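Local coordinates for phosphoglycerate kinase (Coxiella burnetii, PDB 4NG4), which catalyses the reversible transfer of phosphate between ATP and (2R)-3-phosphoglycerate in glycolysis, giving ADP and (2R)-3-phospho-glyceroyl phosphate, at residues 30-35 / 151-156; 69-74 / 81-86. One frame throughout, in Å; residues are numbered along the deposited sequence.

How the contacts relate
From the N terminus the chain runs up strand 26-31 of the parallel N-terminal sheet and enters the first half of contact 1, residues 30-35. Helix 46-60 leads to the neighbouring strand 64-69, whose end opens contact 2: residues 69-74 fold against 81-86 and close a short loop just before helix 86-94. Only after strands 102-103, 117-120 and 146-149 does segment 151-156 return to complete contact 1, closing a loop of more than a hundred residues that contains contact 2 entirely. The two meet directly, with Asn34 OD1 probably hydrogen-bonded to Gly72 N and Thr154 packed on His70, and so bring together three strand ends at the predicted substrate site, to which both contacts contribute residues.

Contact 1 (30-35 / 151-156); sequences REDLNV and AFATAH
The carbonyl oxygen of Ala151 is gripped twice by Thr154, a residue that also meets Arg30 across the contact. Thr154 OG1 lies 2.6 Å from Ala151 O, on a lone pair in the carbonyl plane, and Thr154 N donates to the same Ala151 O at 2.9 Å. Threonine suits the place: its chi1 of 69° sets OG1 between the backbone N and the carbonyl carbon, where it can reach back to the turn. Its other branch, CG2, meets Arg30 NH2 tip to tip at 4.1 Å, while OG1 lies over a face of the guanidinium. Arg30 holds CG anti to its backbone N (chi1 180°) and against Ala151 CB at 4.0 Å. The chain then bends at chi2, and the polar end finds Ser161 OG through NE and His70 ND1 through NH1. Alanine fits opposite, its small CB also packing 4.0 Å from Glu31 C. Further along, Asp32 OD2 touches the methyl of Ala153. These loops leave adjacent strands, 26-31 and 146-149, and run to opposite sides of the sheet, the topological switch point of a Rossmann-like fold. Between the two segments the join is made by methyls and fit, not hydrogen bonds; Arg30 bonds to Ser161 and His70, and Asp32 to Arg47 in a long, weak ion pair. Apolar contacts with Ala151 and Ala153 thus flank Asp32, a residue predicted to bind substrate.

Contact 2 (69-74 / 81-86); sequences SHLGRP and KEFSLA
The ring of Phe83 fills a hollow shaped by Leu71, Gly72, Arg73 and Pro74. Pro74 CA stands 4.0 Å above one face of the Phe83 ring, offset toward the rim, with Arg73 C beside it, and Phe83's neighbour Glu82 puts its CB over the opposite face. Pro74 CB meets the CG-CD2 side of the ring, 3.9 Å from Phe83 CD2. Gly72 suits its place twice: its phi of 57° is one glycine adopts readily, and with no side chain its CA lets Phe83 CD1 come to 4.1 Å. Both segments belong to the long connection of a beta-alpha-beta crossover, between the end of strand 64-69 and helix 86-94, for which Leu85 is the N-cap residue. Asn122 ND2 bonds to both Leu71 O and Phe83 O, bridging the two sides. In Leu71, chi1 of -165° puts CG anti to the backbone N, and the next torsion, also extended, carries CD1 to the Ser84 carbonyl oxygen, 3.8 Å from Leu85 CD2. Leu85 forks in turn: while CD2 meets Leu71, its CD1 slots beside Ser69, 4.0 Å from Ser69 CB. The CB of His70 is directed away from 81-86, and its side chain touches Asn34 and Arg124, both of the predicted substrate site.

Contact 1 (30-35 / 151-156)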
ATOM      1  N   ARG A  30     -16.651  -6.216  -5.444  1.00 34.14           N
ATOM      2  CA  ARG A  30     -15.284  -6.529  -5.847  1.00 31.37           C
ATOM      3  C   ARG A  30     -14.388  -6.505  -4.616  1.00 31.32           C
ATOM      4  O   ARG A  30     -14.192  -5.458  -3.979  1.00 32.19           O
ATOM      5  CB  ARG A  30     -14.779  -5.528  -6.888  1.00 30.67           C
ATOM      6  CG  ARG A  30     -13.326  -5.773  -7.380  1.00 28.55           C
ATOM      7  CD  ARG A  30     -13.225  -6.941  -8.314  1.00 27.54           C
ATOM      8  NE  ARG A  30     -11.952  -6.981  -9.030  1.00 25.40           N
ATOM      9  CZ  ARG A  30     -10.815  -7.483  -8.549  1.00 24.06           C
ATOM     10  NH1 ARG A  30     -10.755  -7.988  -7.328  1.00 24.99           N
ATOM     11  NH2 ARG A  30      -9.719  -7.449  -9.294  1.00 22.96           N
ATOM     12  N   GLU A  31     -13.822  -7.663  -4.305  1.00 30.46           N
ATOM     13  CA  GLU A  31     -12.938  -7.815  -3.161  1.00 30.79           C
ATOM     14  C   GLU A  31     -11.550  -8.306  -3.614  1.00 28.61           C
ATOM     15  O   GLU A  31     -11.369  -8.749  -4.750  1.00 26.74           O
ATOM     16  CB  GLU A  31     -13.547  -8.804  -2.173  1.00 32.71           C
ATOM     17  CG  GLU A  31     -14.919  -8.404  -1.632  1.00 35.72           C
ATOM     18  CD  GLU A  31     -14.852  -7.425  -0.483  1.00 38.80           C
ATOM     19  OE1 GLU A  31     -13.736  -7.107  -0.036  1.00 37.85           O
ATOM     20  OE2 GLU A  31     -15.934  -6.974  -0.018  1.00 42.76           O
ATOM     21  N   ASP A  32     -10.580  -8.180  -2.707  1.00 29.11           N
ATOM     22  CA  ASP A  32      -9.220  -8.686  -2.876  1.00 27.92           C
ATOM     23  C   ASP A  32      -9.125  -9.924  -1.993  1.00 28.76           C
ATOM     24  O   ASP A  32      -8.769  -9.855  -0.832  1.00 30.88           O
ATOM     25  CB  ASP A  32      -8.192  -7.614  -2.486  1.00 28.37           C
ATOM     26  CG  ASP A  32      -6.741  -8.068  -2.681  1.00 29.64           C
ATOM     27  OD1 ASP A  32      -6.480  -9.199  -3.151  1.00 29.58           O
ATOM     28  OD2 ASP A  32      -5.824  -7.279  -2.358  1.00 33.23           O
ATOM     29  N   LEU A  33      -9.497 -11.055  -2.565  1.00 28.15           N
ATOM     30  CA  LEU A  33      -9.404 -12.365  -1.908  1.00 29.23           C
ATOM     31  C   LEU A  33      -8.218 -13.165  -2.468  1.00 27.98           C
ATOM     32  O   LEU A  33      -8.206 -14.381  -2.375  1.00 28.52           O
ATOM     33  CB  LEU A  33     -10.716 -13.134  -2.130  1.00 29.83           C
ATOM     34  CG  LEU A  33     -11.997 -12.309  -1.927  1.00 30.94           C
ATOM     35  CD1 LEU A  33     -13.245 -13.198  -2.025  1.00 31.80           C
ATOM     36  CD2 LEU A  33     -11.972 -11.552  -0.597  1.00 32.05           C
ATOM     37  N   ASN A  34      -7.235 -12.452  -3.028  1.00 26.44           N
ATOM     38  CA  ASN A  34      -6.053 -13.016  -3.714  1.00 25.30           C
ATOM     39  C   ASN A  34      -5.059 -13.598  -2.712  1.00 26.56           C
ATOM     40  O   ASN A  34      -4.004 -13.037  -2.478  1.00 26.69           O
ATOM     41  CB  ASN A  34      -5.382 -11.906  -4.567  1.00 24.01           C
ATOM     42  CG  ASN A  34      -4.190 -12.388  -5.357  1.00 22.47           C
ATOM     43  OD1 ASN A  34      -4.131 -13.519  -5.788  1.00 23.06           O
ATOM     44  ND2 ASN A  34      -3.235 -11.509  -5.561  1.00 22.08           N
ATOM     45  N   VAL A  35      -5.414 -14.731  -2.139  1.00 28.00           N
ATOM     46  CA  VAL A  35      -4.659 -15.316  -1.044  1.00 30.88           C
ATOM     47  C   VAL A  35      -3.483 -16.155  -1.544  1.00 31.44           C
ATOM     48  O   VAL A  35      -3.548 -16.714  -2.628  1.00 30.03           O
ATOM     49  CB  VAL A  35      -5.572 -16.190  -0.148  1.00 33.11           C
ATOM     50  CG1 VAL A  35      -6.682 -15.341   0.467  1.00 33.05           C
ATOM     51  CG2 VAL A  35      -6.153 -17.342  -0.947  1.00 32.13           C
ATOM     52  N   ALA A 151     -12.077  -2.845  -3.102  1.00 33.18           N
ATOM     53  CA  ALA A 151     -10.758  -3.454  -3.366  1.00 31.39           C
ATOM     54  C   ALA A 151      -9.615  -2.445  -3.664  1.00 31.57           C
ATOM     55  O   ALA A 151      -9.076  -2.400  -4.787  1.00 30.04           O
ATOM     56  CB  ALA A 151     -10.891  -4.453  -4.507  1.00 29.34           C
ATOM     57  N   PHE A 152      -9.228  -1.665  -2.650  1.00 33.33           N
ATOM     58  CA  PHE A 152      -8.197  -0.631  -2.815  1.00 33.96           C
ATOM     59  C   PHE A 152      -6.860  -1.173  -3.353  1.00 32.60           C
ATOM     60  O   PHE A 152      -6.177  -0.485  -4.121  1.00 33.12           O
ATOM     61  CB  PHE A 152      -7.959   0.122  -1.498  1.00 36.55           C
ATOM     62  CG  PHE A 152      -6.994   1.282  -1.617  1.00 37.55           C
ATOM     63  CD1 PHE A 152      -7.446   2.545  -1.980  1.00 39.29           C
ATOM     64  CD2 PHE A 152      -5.645   1.114  -1.365  1.00 36.98           C
ATOM     65  CE1 PHE A 152      -6.570   3.618  -2.096  1.00 40.45           C
ATOM     66  CE2 PHE A 152      -4.770   2.180  -1.474  1.00 38.97           C
ATOM     67  CZ  PHE A 152      -5.233   3.435  -1.844  1.00 40.34           C
ATOM     68  N   ALA A 153      -6.472  -2.382  -2.953  1.00 31.24           N
ATOM     69  CA  ALA A 153      -5.226  -2.984  -3.458  1.00 29.90           C
ATOM     70  C   ALA A 153      -5.213  -3.196  -4.979  1.00 27.91           C
ATOM     71  O   ALA A 153      -4.160  -3.466  -5.557  1.00 27.34           O
ATOM     72  CB  ALA A 153      -4.949  -4.299  -2.758  1.00 29.65           C
ATOM     73  N   THR A 154      -6.378  -3.073  -5.611  1.00 27.31           N
ATOM     74  CA  THR A 154      -6.532  -3.239  -7.055  1.00 25.94           C
ATOM     75  C   THR A 154      -6.876  -1.923  -7.785  1.00 27.20           C
ATOM     76  O   THR A 154      -6.774  -1.858  -9.018  1.00 26.79           O
ATOM     77  CB  THR A 154      -7.636  -4.303  -7.351  1.00 24.79           C
ATOM     78  OG1 THR A 154      -8.930  -3.803  -6.987  1.00 25.93           O
ATOM     79  CG2 THR A 154      -7.383  -5.572  -6.556  1.00 24.10           C
ATOM     80  N   ALA A 155      -7.264  -0.889  -7.027  1.00 28.71           N
ATOM     81  CA  ALA A 155      -7.802   0.361  -7.582  1.00 30.71           C
ATOM     82  C   ALA A 155      -6.863   1.170  -8.471  1.00 31.65           C
ATOM     83  O   ALA A 155      -7.331   2.078  -9.189  1.00 32.77           O
ATOM     84  CB  ALA A 155      -8.289   1.263  -6.458  1.00 33.08           C
ATOM     85  N   HIS A 156      -5.565   0.855  -8.409  1.00 30.86           N
ATOM     86  CA  HIS A 156      -4.548   1.629  -9.106  1.00 32.31           C
ATOM     87  C   HIS A 156      -4.339   1.212 -10.565  1.00 31.53           C
ATOM     88  O   HIS A 156      -3.529   1.817 -11.278  1.00 33.08           O
ATOM     89  CB  HIS A 156      -3.227   1.612  -8.317  1.00 33.15           C
ATOM     90  CG  HIS A 156      -2.523   0.285  -8.298  1.00 31.54           C
ATOM     91  ND1 HIS A 156      -3.152  -0.892  -7.948  1.00 29.64           N
ATOM     92  CD2 HIS A 156      -1.231  -0.038  -8.552  1.00 31.86           C
ATOM     93  CE1 HIS A 156      -2.283  -1.886  -8.005  1.00 29.02           C
ATOM     94  NE2 HIS A 156      -1.110  -1.396  -8.372  1.00 30.89           N
TER

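Contact 2 (69-74 / 81-86)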
ATOM      1  N   SER A  69     -13.656 -11.387  -7.345  1.00 26.75           N
ATOM      2  CA  SER A  69     -12.241 -11.297  -6.970  1.00 25.63           C
ATOM      3  C   SER A  69     -11.274 -11.849  -8.008  1.00 24.21           C
ATOM      4  O   SER A  69     -11.655 -12.582  -8.919  1.00 24.17           O
ATOM      5  CB  SER A  69     -11.955 -12.006  -5.644  1.00 26.53           C
ATOM      6  OG  SER A  69     -10.660 -11.661  -5.176  1.00 25.48           O
ATOM      7  N   HIS A  70     -10.010 -11.463  -7.859  1.00 23.13           N
ATOM      8  CA  HIS A  70      -8.964 -11.991  -8.703  1.00 22.40           C
ATOM      9  C   HIS A  70      -8.217 -13.048  -7.903  1.00 22.45           C
ATOM     10  O   HIS A  70      -8.454 -13.196  -6.708  1.00 23.58           O
ATOM     11  CB  HIS A  70      -8.044 -10.875  -9.220  1.00 21.68           C
ATOM     12  CG  HIS A  70      -7.238 -10.205  -8.156  1.00 22.83           C
ATOM     13  ND1 HIS A  70      -7.776  -9.287  -7.282  1.00 23.89           N
ATOM     14  CD2 HIS A  70      -5.927 -10.318  -7.828  1.00 23.30           C
ATOM     15  CE1 HIS A  70      -6.832  -8.858  -6.462  1.00 24.52           C
ATOM     16  NE2 HIS A  70      -5.704  -9.475  -6.766  1.00 24.61           N
ATOM     17  N   LEU A  71      -7.358 -13.814  -8.576  1.00 21.98           N
ATOM     18  CA  LEU A  71      -6.478 -14.785  -7.913  1.00 22.46           C
ATOM     19  C   LEU A  71      -5.316 -15.080  -8.837  1.00 21.60           C
ATOM     20  O   LEU A  71      -5.510 -15.544  -9.949  1.00 21.65           O
ATOM     21  CB  LEU A  71      -7.226 -16.072  -7.585  1.00 23.74           C
ATOM     22  CG  LEU A  71      -6.569 -17.038  -6.596  1.00 25.69           C
ATOM     23  CD1 LEU A  71      -7.437 -18.285  -6.420  1.00 27.63           C
ATOM     24  CD2 LEU A  71      -5.205 -17.445  -7.055  1.00 27.40           C
ATOM     25  N   GLY A  72      -4.111 -14.789  -8.382  1.00 21.45           N
ATOM     26  CA  GLY A  72      -2.927 -14.983  -9.193  1.00 21.68           C
ATOM     27  C   GLY A  72      -2.940 -14.242 -10.525  1.00 20.86           C
ATOM     28  O   GLY A  72      -3.588 -13.199 -10.679  1.00 20.09           O
ATOM     29  N   ARG A  73      -2.198 -14.790 -11.484  1.00 21.23           N
ATOM     30  CA  ARG A  73      -2.173 -14.298 -12.849  1.00 20.98           C
ATOM     31  C   ARG A  73      -2.355 -15.466 -13.819  1.00 21.74           C
ATOM     32  O   ARG A  73      -1.371 -16.074 -14.268  1.00 22.33           O
ATOM     33  CB  ARG A  73      -0.859 -13.587 -13.109  1.00 21.75           C
ATOM     34  CG  ARG A  73      -0.678 -12.334 -12.269  1.00 22.14           C
ATOM     35  CD  ARG A  73       0.654 -11.663 -12.513  1.00 24.25           C
ATOM     36  NE  ARG A  73       0.899 -10.602 -11.543  1.00 25.08           N
ATOM     37  CZ  ARG A  73       0.340  -9.392 -11.573  1.00 24.98           C
ATOM     38  NH1 ARG A  73      -0.513  -9.052 -12.526  1.00 25.32           N
ATOM     39  NH2 ARG A  73       0.636  -8.505 -10.643  1.00 25.59           N
ATOM     40  N   PRO A  74      -3.619 -15.808 -14.125  1.00 21.65           N
ATOM     41  CA  PRO A  74      -3.922 -16.840 -15.104  1.00 22.78           C
ATOM     42  C   PRO A  74      -3.834 -16.305 -16.531  1.00 23.50           C
ATOM     43  O   PRO A  74      -3.739 -15.092 -16.721  1.00 22.99           O
ATOM     44  CB  PRO A  74      -5.363 -17.200 -14.767  1.00 22.80           C
ATOM     45  CG  PRO A  74      -5.933 -15.930 -14.295  1.00 21.67           C
ATOM     46  CD  PRO A  74      -4.849 -15.273 -13.513  1.00 21.08           C
ATOM     47  N   LYS A  81      -7.317 -25.008 -12.524  1.00 34.00           N
ATOM     48  CA  LYS A  81      -7.711 -25.159 -11.125  1.00 34.69           C
ATOM     49  C   LYS A  81      -6.742 -24.456 -10.175  1.00 33.48           C
ATOM     50  O   LYS A  81      -7.129 -24.005  -9.111  1.00 33.19           O
ATOM     51  CB  LYS A  81      -7.825 -26.646 -10.779  1.00 37.78           C
ATOM     52  CG  LYS A  81      -8.999 -27.299 -11.442  1.00 39.50           C
ATOM     53  CD  LYS A  81      -9.023 -28.763 -11.188  1.00 43.31           C
ATOM     54  CE  LYS A  81     -10.071 -29.435 -12.038  1.00 45.68           C
ATOM     55  NZ  LYS A  81      -9.873 -30.906 -12.036  1.00 49.25           N
ATOM     56  N   GLU A  82      -5.484 -24.378 -10.591  1.00 33.41           N
ATOM     57  CA  GLU A  82      -4.428 -23.632  -9.905  1.00 32.72           C
ATOM     58  C   GLU A  82      -4.841 -22.182  -9.558  1.00 30.21           C
ATOM     59  O   GLU A  82      -4.413 -21.636  -8.551  1.00 30.21           O
ATOM     60  CB  GLU A  82      -3.169 -23.631 -10.792  1.00 32.77           C
ATOM     61  CG  GLU A  82      -1.880 -23.304 -10.085  1.00 33.99           C
ATOM     62  CD  GLU A  82      -0.659 -23.563 -10.965  1.00 36.43           C
ATOM     63  OE1 GLU A  82       0.119 -24.496 -10.653  1.00 39.64           O
ATOM     64  OE2 GLU A  82      -0.481 -22.845 -11.980  1.00 36.52           O
ATOM     65  N   PHE A  83      -5.673 -21.570 -10.388  1.00 28.60           N
ATOM     66  CA  PHE A  83      -6.136 -20.218 -10.152  1.00 26.74           C
ATOM     67  C   PHE A  83      -7.656 -20.188  -9.977  1.00 26.73           C
ATOM     68  O   PHE A  83      -8.328 -19.236 -10.370  1.00 25.55           O
ATOM     69  CB  PHE A  83      -5.710 -19.313 -11.318  1.00 25.63           C
ATOM     70  CG  PHE A  83      -4.228 -19.375 -11.636  1.00 26.37           C
ATOM     71  CD1 PHE A  83      -3.302 -18.706 -10.836  1.00 25.49           C
ATOM     72  CD2 PHE A  83      -3.760 -20.089 -12.741  1.00 26.94           C
ATOM     73  CE1 PHE A  83      -1.941 -18.759 -11.122  1.00 25.79           C
ATOM     74  CE2 PHE A  83      -2.389 -20.136 -13.029  1.00 26.89           C
ATOM     75  CZ  PHE A  83      -1.489 -19.476 -12.222  1.00 26.09           C
ATOM     76  N   SER A  84      -8.195 -21.229  -9.366  1.00 28.51           N
ATOM     77  CA  SER A  84      -9.616 -21.281  -9.067  1.00 29.61           C
ATOM     78  C   SER A  84      -9.888 -20.697  -7.673  1.00 29.96           C
ATOM     79  O   SER A  84      -9.155 -20.976  -6.729  1.00 31.15           O
ATOM     80  CB  SER A  84     -10.110 -22.731  -9.141  1.00 32.11           C
ATOM     81  OG  SER A  84     -11.528 -22.802  -9.088  1.00 33.62           O
ATOM     82  N   LEU A  85     -10.945 -19.903  -7.535  1.00 29.47           N
ATOM     83  CA  LEU A  85     -11.368 -19.417  -6.227  1.00 30.31           C
ATOM     84  C   LEU A  85     -12.116 -20.488  -5.393  1.00 33.55           C
ATOM     85  O   LEU A  85     -12.813 -20.165  -4.426  1.00 34.83           O
ATOM     86  CB  LEU A  85     -12.248 -18.167  -6.396  1.00 29.47           C
ATOM     87  CG  LEU A  85     -11.526 -16.857  -6.697  1.00 27.27           C
ATOM     88  CD1 LEU A  85     -12.512 -15.738  -7.034  1.00 26.24           C
ATOM     89  CD2 LEU A  85     -10.638 -16.466  -5.526  1.00 25.77           C
ATOM     90  N   ALA A  86     -11.965 -21.758  -5.755  1.00 35.20           N
ATOM     91  CA  ALA A  86     -12.654 -22.856  -5.063  1.00 38.68           C
ATOM     92  C   ALA A  86     -12.301 -22.920  -3.574  1.00 40.49           C
ATOM     93  O   ALA A  86     -13.201 -22.858  -2.740  1.00 42.60           O
ATOM     94  CB  ALA A  86     -12.369 -24.221  -5.764  1.00 39.87           C
TER